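PDB 3BWG: uncharacterized HTH-type transcriptional regulator YydK from Bacillus subtilis subsp. subtilis, which probably binds DNA as a transcription factor of the GntR family, pairing a winged helix-turn-helix domain with a UTRA domain. Local coordinates for residues B[23-29]-B[67-73]; B[132-137]-B[224-228]. All coordinates share one frame; numbering follows the deposited sequence.

Overall arrangement
Following the chain from its N terminus, helix 6-20 leads into loop 23-29, and the chain then runs through helices 32-39 and 43-55 and the hairpin 59-62/66-69. Interaction 1 closes this circuit when 67-73 returns alongside the loop, within the GntR-type helix-turn-helix range. Interaction 2 closes a longer circuit of 86 intervening residues in the UTRA range, joining the hairpin turn and the start of strand 135-145 to the turn that follows strand 215-224. The two circuits lie in series, neither nested nor crossed; the centres of interactions 1 and 2 are about 29 Å apart, and the nearest atoms of interactions 1 and 2 about 12 Å apart. Strand 230-234, which follows 224-228, returns to R70 and H72 of interaction 1.

Interaction 1. Residues B[23-29]-B[67-73]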
loop_
_atom_site.group_PDB
_atom_site.type_symbol
_atom_site.label_atom_id
_atom_site.label_comp_id
_atom_site.label_asym_id
_atom_site.label_seq_id
_atom_site.Cartn_x
_atom_site.Cartn_y
_atom_site.Cartn_z
ATOM N N LEU B 23 21.791 1.687 -8.015
ATOM C CA LEU B 23 21.723 0.959 -6.744
ATOM C C LEU B 23 20.359 0.280 -6.537
ATOM O O LEU B 23 19.316 0.851 -6.847
ATOM C CB LEU B 23 22.055 1.877 -5.558
ATOM C CG LEU B 23 23.446 2.531 -5.529
ATOM C CD1 LEU B 23 23.614 3.354 -4.260
ATOM C CD2 LEU B 23 24.569 1.484 -5.666
ATOM N N GLN B 24 20.375 -0.950 -6.045
ATOM C CA GLN B 24 19.124 -1.643 -5.738
ATOM C C GLN B 24 18.931 -1.747 -4.244
ATOM O O GLN B 24 19.840 -1.449 -3.474
ATOM C CB GLN B 24 19.033 -3.012 -6.419
ATOM C CG GLN B 24 20.164 -3.978 -6.133
ATOM C CD GLN B 24 19.960 -5.357 -6.825
ATOM O OE1 GLN B 24 18.893 -5.635 -7.400
ATOM N NE2 GLN B 24 20.993 -6.218 -6.760
ATOM N N GLN B 25 17.736 -2.175 -3.845
ATOM C CA GLN B 25 17.391 -2.358 -2.441
ATOM C C GLN B 25 18.440 -3.139 -1.654
ATOM O O GLN B 25 18.869 -4.203 -2.099
ATOM C CB GLN B 25 16.048 -3.068 -2.369
ATOM C CG GLN B 25 15.495 -3.250 -0.988
ATOM C CD GLN B 25 14.189 -3.950 -1.073
ATOM O OE1 GLN B 25 14.136 -5.179 -1.217
ATOM N NE2 GLN B 25 13.125 -3.183 -1.090
ATOM N N GLY B 26 18.826 -2.621 -0.478
ATOM C CA GLY B 26 19.851 -3.256 0.343
ATOM C C GLY B 26 21.299 -2.776 0.137
ATOM O O GLY B 26 22.169 -3.057 0.962
ATOM N N ASP B 27 21.565 -2.080 -0.967
ATOM C CA ASP B 27 22.863 -1.478 -1.204
ATOM C C ASP B 27 23.156 -0.359 -0.185
ATOM O O ASP B 27 22.273 0.412 0.192
ATOM C CB ASP B 27 22.948 -0.925 -2.617
ATOM C CG ASP B 27 23.066 -2.029 -3.681
ATOM O OD1 ASP B 27 23.408 -3.177 -3.347
ATOM O OD2 ASP B 27 22.799 -1.754 -4.854
ATOM N N LYS B 28 24.403 -0.309 0.267
ATOM C CA LYS B 28 24.815 0.611 1.298
ATOM C C LYS B 28 25.136 1.937 0.622
ATOM O O LYS B 28 25.809 1.966 -0.417
ATOM C CB LYS B 28 26.069 0.056 1.984
ATOM C CG LYS B 28 26.286 0.534 3.411
ATOM C CD LYS B 28 27.545 -0.084 4.000
ATOM C CE LYS B 28 27.876 0.534 5.343
ATOM N NZ LYS B 28 27.453 1.950 5.381
ATOM N N LEU B 29 24.640 3.029 1.188
ATOM C CA LEU B 29 25.041 4.366 0.735
ATOM C C LEU B 29 26.328 4.853 1.433
ATOM O O LEU B 29 26.763 4.267 2.442
ATOM C CB LEU B 29 23.884 5.359 0.928
ATOM C CG LEU B 29 22.784 4.996 -0.077
ATOM C CD1 LEU B 29 21.375 4.835 0.550
ATOM C CD2 LEU B 29 22.775 5.978 -1.233
ATOM N N ILE B 67 23.347 3.140 6.236
ATOM C CA ILE B 67 22.262 3.716 5.446
ATOM C C ILE B 67 22.180 2.900 4.176
ATOM O O ILE B 67 23.194 2.741 3.509
ATOM C CB ILE B 67 22.583 5.150 4.966
ATOM C CG1 ILE B 67 23.092 6.046 6.105
ATOM C CG2 ILE B 67 21.380 5.750 4.247
ATOM C CD1 ILE B 67 24.110 7.124 5.618
ATOM N N PHE B 68 20.975 2.406 3.854
ATOM C CA PHE B 68 20.743 1.481 2.732
ATOM C C PHE B 68 19.598 1.933 1.816
ATOM O O PHE B 68 18.675 2.609 2.254
ATOM C CB PHE B 68 20.434 0.070 3.297
ATOM C CG PHE B 68 21.539 -0.491 4.150
ATOM C CD1 PHE B 68 22.559 -1.243 3.576
ATOM C CD2 PHE B 68 21.569 -0.255 5.527
ATOM C CE1 PHE B 68 23.592 -1.746 4.349
ATOM C CE2 PHE B 68 22.597 -0.752 6.305
ATOM C CZ PHE B 68 23.613 -1.488 5.724
ATOM N N VAL B 69 19.637 1.507 0.557
ATOM C CA VAL B 69 18.592 1.813 -0.413
ATOM C C VAL B 69 17.359 0.965 -0.027
ATOM O O VAL B 69 17.489 -0.225 0.253
ATOM C CB VAL B 69 19.081 1.541 -1.890
ATOM C CG1 VAL B 69 17.970 1.778 -2.922
ATOM C CG2 VAL B 69 20.292 2.444 -2.253
ATOM N N ARG B 70 16.193 1.601 -0.025
ATOM C CA ARG B 70 14.934 1.026 0.385
ATOM C C ARG B 70 14.058 0.725 -0.831
ATOM O O ARG B 70 13.307 -0.263 -0.830
ATOM C CB ARG B 70 14.211 2.010 1.353
ATOM C CG ARG B 70 12.722 1.686 1.726
ATOM C CD ARG B 70 12.514 0.313 2.333
ATOM N NE ARG B 70 11.081 -0.072 2.435
ATOM C CZ ARG B 70 10.400 -0.824 1.551
ATOM N NH1 ARG B 70 10.980 -1.282 0.464
ATOM N NH2 ARG B 70 9.121 -1.142 1.774
ATOM N N LYS B 71 14.165 1.574 -1.858
ATOM C CA LYS B 71 13.316 1.523 -3.025
ATOM C C LYS B 71 13.255 0.101 -3.519
ATOM O O LYS B 71 14.282 -0.583 -3.681
ATOM C CB LYS B 71 13.821 2.462 -4.124
ATOM C CG LYS B 71 14.755 1.811 -5.142
ATOM C CD LYS B 71 15.791 2.762 -5.782
ATOM C CE LYS B 71 15.262 3.503 -7.002
ATOM N NZ LYS B 71 15.179 2.557 -8.130
ATOM N N HIS B 72 12.033 -0.340 -3.743
ATOM C CA HIS B 72 11.747 -1.693 -4.190
ATOM C C HIS B 72 12.553 -2.089 -5.450
ATOM O O HIS B 72 12.949 -1.222 -6.283
ATOM C CB HIS B 72 10.240 -1.804 -4.436
ATOM C CG HIS B 72 9.754 -0.959 -5.582
ATOM N ND1 HIS B 72 9.831 -1.373 -6.895
ATOM C CD2 HIS B 72 9.169 0.267 -5.602
ATOM C CE1 HIS B 72 9.332 -0.427 -7.678
ATOM N NE2 HIS B 72 8.911 0.568 -6.913
ATOM N N LYS B 73 12.833 -3.388 -5.577
ATOM C CA LYS B 73 13.391 -3.933 -6.826
ATOM C C LYS B 73 12.295 -3.978 -7.900
ATOM O O LYS B 73 11.133 -3.665 -7.600
ATOM C CB LYS B 73 13.950 -5.311 -6.563
ATOM C CG LYS B 73 15.242 -5.252 -5.743
ATOM C CD LYS B 73 15.466 -6.502 -4.900
ATOM C CE LYS B 73 15.894 -7.665 -5.758
ATOM N NZ LYS B 73 16.498 -8.744 -4.927
HETATM O O HOH W 1 15.787 -1.708 -5.900
HETATM O O HOH W 2 25.789 4.098 5.435
#
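V69 CG2 lies between two leucines of 23-29, 3.8 Å from L23 CB; from the other, L29 CD1 reaches both V69 CG2 and I67 CG2, at 3.8 Å each. I18 of helix 6-20 also touches L29 and V69. Beside these methyls, the F68 ring is met near its plane, at an edge, by G26 O, 3.2 Å from F68 CD1, while K28 CG approaches F68 CE1 obliquely; F60 packs against the same ring.

The backbones form a single antiparallel bridge at K28 and F68, a non-hydrogen-bonded pair flanked by V69 N to D27 O (2.9 Å) and L29 N to I67 O (2.7 Å). This adds a short edge to the wing hairpin 59-62/66-69, as in winged helix-turn-helix domains. G26, whose positive phi suits the type II turn Q24-D27, gives its N to V69 O, and D27 OD2 accepts from Q24 N across the turn.

At the polar edge, Q25 is extended, its CG turned away from its own N (chi1 -176°), which carries the amide out to R70 O. Q25 NE2 donates almost straight (176°) to R70 O at 2.9 Å, with the acceptor in the amide plane. Water 1 links Q25 N to K71 O. NE2 also binds D177 of the second subunit, which forms a salt bridge with R70 NH1, and K73 NZ pairs with E113 of that subunit.

Two donors sharing the D177 carboxylate, with the K73-E113 salt bridge beside them, are consistent with this edge joining the probable DNA-binding domain to the UTRA domain of the second subunit.

Interaction 2. Residues B[132-137]-B[224-228]; sequences INGQTL and NYEQS. With EDO (1,2-ethanediol), chain I.
N224 N donates to L137 O at 2.9 Å, the one backbone hydrogen bond between the segments, where the antiparallel strands 135-145 and 215-224 lie side by side. Each segment folds back on itself nearby: I132 to Q135 form a type I' turn, the tip of the hairpin 123-132/135-145, and N224 to Q227 form a type I turn. N224 OD1 accepts from E226 N (2.8 Å), making an Asx turn inside the latter. The backbone O of N224 is gripped twice, by Q227 N and S228 OG, which arrive from opposite faces of its plane.

A chi1 of 179° swings the N224 amide away from its own backbone N and across to T136. ND2 donates to T136 OG1 at 2.9 Å, 153° at the hydrogen and close to the amide plane; a second bond, to T136 O, is weak. T136 OG1 is also bonded to L193 O. Q227 lays its CB and CG by T136 O, 3.4 Å from CB, and brings its amide over Q135 CB, the two amide planes 27° apart. I132 CD1 meets Q227 CB at 3.7 Å, and L137 CD1 touches S228 CB at 3.8 Å. S228 OG also holds the O1 hydroxyl of an ethanediol, probably from the crystallisation liquor.

Replacing N224 by an alanine would probably leave T136 OG1 without its amide donor and the E226 N-H without its Asx acceptor, slackening the turn. One side chain thus uses both ends of its amide, the carbonyl shaping its own turn and the NH2 joining it to the neighbouring strand of the UTRA sheet.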
loop_
_atom_site.group_PDB
_atom_site.type_symbol
_atom_site.label_atom_id
_atom_site.label_comp_id
_atom_site.label_asym_id
_atom_site.label_seq_id
_atom_site.Cartn_x
_atom_site.Cartn_y
_atom_site.Cartn_z
ATOM N N ILE B 132 -1.483 4.512 -21.312
ATOM C CA ILE B 132 -0.039 4.544 -21.060
ATOM C C ILE B 132 0.614 4.050 -22.296
ATOM O O ILE B 132 0.382 2.912 -22.720
ATOM C CB ILE B 132 0.430 3.721 -19.799
ATOM C CG1 ILE B 132 -0.475 2.500 -19.498
ATOM C CG2 ILE B 132 0.525 4.628 -18.597
ATOM C CD1 ILE B 132 -0.036 1.187 -20.147
ATOM N N ASN B 133 1.370 4.946 -22.928
ATOM C CA ASN B 133 2.029 4.676 -24.208
ATOM C C ASN B 133 1.129 4.063 -25.265
ATOM O O ASN B 133 1.418 2.980 -25.774
ATOM C CB ASN B 133 3.284 3.817 -23.991
ATOM C CG ASN B 133 4.458 4.637 -23.462
ATOM O OD1 ASN B 133 5.070 5.424 -24.208
ATOM N ND2 ASN B 133 4.764 4.479 -22.171
ATOM N N GLY B 134 0.024 4.749 -25.568
ATOM C CA GLY B 134 -0.849 4.362 -26.693
ATOM C C GLY B 134 -1.776 3.179 -26.419
ATOM O O GLY B 134 -2.614 2.824 -27.260
ATOM N N GLN B 135 -1.634 2.566 -25.248
ATOM C CA GLN B 135 -2.473 1.445 -24.869
ATOM C C GLN B 135 -3.362 1.890 -23.694
ATOM O O GLN B 135 -2.994 2.806 -22.927
ATOM C CB GLN B 135 -1.589 0.249 -24.532
ATOM C CG GLN B 135 -0.628 -0.171 -25.679
ATOM C CD GLN B 135 -1.347 -0.866 -26.838
ATOM O OE1 GLN B 135 -2.403 -1.479 -26.658
ATOM N NE2 GLN B 135 -0.775 -0.775 -28.039
ATOM N N THR B 136 -4.548 1.300 -23.582
ATOM C CA THR B 136 -5.454 1.620 -22.470
ATOM C C THR B 136 -4.897 1.168 -21.117
ATOM O O THR B 136 -4.404 0.032 -20.968
ATOM C CB THR B 136 -6.847 1.016 -22.661
ATOM O OG1 THR B 136 -6.712 -0.400 -22.787
ATOM C CG2 THR B 136 -7.488 1.569 -23.903
ATOM N N LEU B 137 -4.997 2.079 -20.138
ATOM C CA LEU B 137 -4.617 1.824 -18.752
ATOM C C LEU B 137 -5.852 1.504 -17.876
ATOM O O LEU B 137 -5.868 0.538 -17.084
ATOM C CB LEU B 137 -3.857 3.041 -18.190
ATOM C CG LEU B 137 -3.523 2.953 -16.686
ATOM C CD1 LEU B 137 -2.623 1.751 -16.367
ATOM C CD2 LEU B 137 -2.918 4.212 -16.106
ATOM N N ASN B 224 -6.892 -2.158 -17.139
ATOM C CA ASN B 224 -6.537 -3.177 -18.114
ATOM C C ASN B 224 -5.494 -4.149 -17.535
ATOM O O ASN B 224 -4.326 -3.766 -17.337
ATOM C CB ASN B 224 -6.014 -2.445 -19.368
ATOM C CG ASN B 224 -5.585 -3.357 -20.475
ATOM O OD1 ASN B 224 -5.246 -4.536 -20.267
ATOM N ND2 ASN B 224 -5.565 -2.807 -21.687
ATOM N N TYR B 225 -5.905 -5.397 -17.262
ATOM C CA TYR B 225 -5.028 -6.406 -16.669
ATOM C C TYR B 225 -3.759 -6.709 -17.481
ATOM O O TYR B 225 -2.769 -7.193 -16.932
ATOM C CB TYR B 225 -5.807 -7.711 -16.360
ATOM C CG TYR B 225 -5.999 -8.633 -17.535
ATOM C CD1 TYR B 225 -5.220 -9.768 -17.676
ATOM C CD2 TYR B 225 -6.960 -8.364 -18.504
ATOM C CE1 TYR B 225 -5.382 -10.638 -18.771
ATOM C CE2 TYR B 225 -7.139 -9.213 -19.625
ATOM C CZ TYR B 225 -6.351 -10.348 -19.728
ATOM O OH TYR B 225 -6.525 -11.196 -20.775
ATOM N N GLU B 226 -3.777 -6.396 -18.771
ATOM C CA GLU B 226 -2.605 -6.643 -19.616
ATOM C C GLU B 226 -1.617 -5.491 -19.648
ATOM O O GLU B 226 -0.563 -5.631 -20.248
ATOM C CB GLU B 226 -2.989 -6.915 -21.093
ATOM C CG GLU B 226 -4.134 -7.804 -21.338
ATOM C CD GLU B 226 -4.171 -8.248 -22.815
ATOM O OE1 GLU B 226 -4.290 -7.383 -23.730
ATOM O OE2 GLU B 226 -4.033 -9.469 -23.036
ATOM N N GLN B 227 -1.975 -4.340 -19.080
ATOM C CA GLN B 227 -1.153 -3.124 -19.258
ATOM C C GLN B 227 -0.810 -2.472 -17.897
ATOM O O GLN B 227 -0.313 -1.336 -17.841
ATOM C CB GLN B 227 -1.846 -2.095 -20.163
ATOM C CG GLN B 227 -2.236 -2.564 -21.568
ATOM C CD GLN B 227 -1.029 -2.773 -22.456
ATOM O OE1 GLN B 227 0.010 -2.188 -22.222
ATOM N NE2 GLN B 227 -1.158 -3.635 -23.468
ATOM N N SER B 228 -1.065 -3.188 -16.815
ATOM C CA SER B 228 -0.869 -2.602 -15.459
ATOM C C SER B 228 -0.546 -3.665 -14.416
ATOM O O SER B 228 -0.943 -4.832 -14.546
ATOM C CB SER B 228 -2.095 -1.792 -15.070
ATOM O OG SER B 228 -3.187 -2.662 -14.953
HETATM C C1 EDO I . -4.857 -5.336 -13.670
HETATM O O1 EDO I . -3.887 -4.438 -13.221
HETATM C C2 EDO I . -6.095 -4.504 -13.852
HETATM O O2 EDO I . -7.073 -5.425 -14.237
#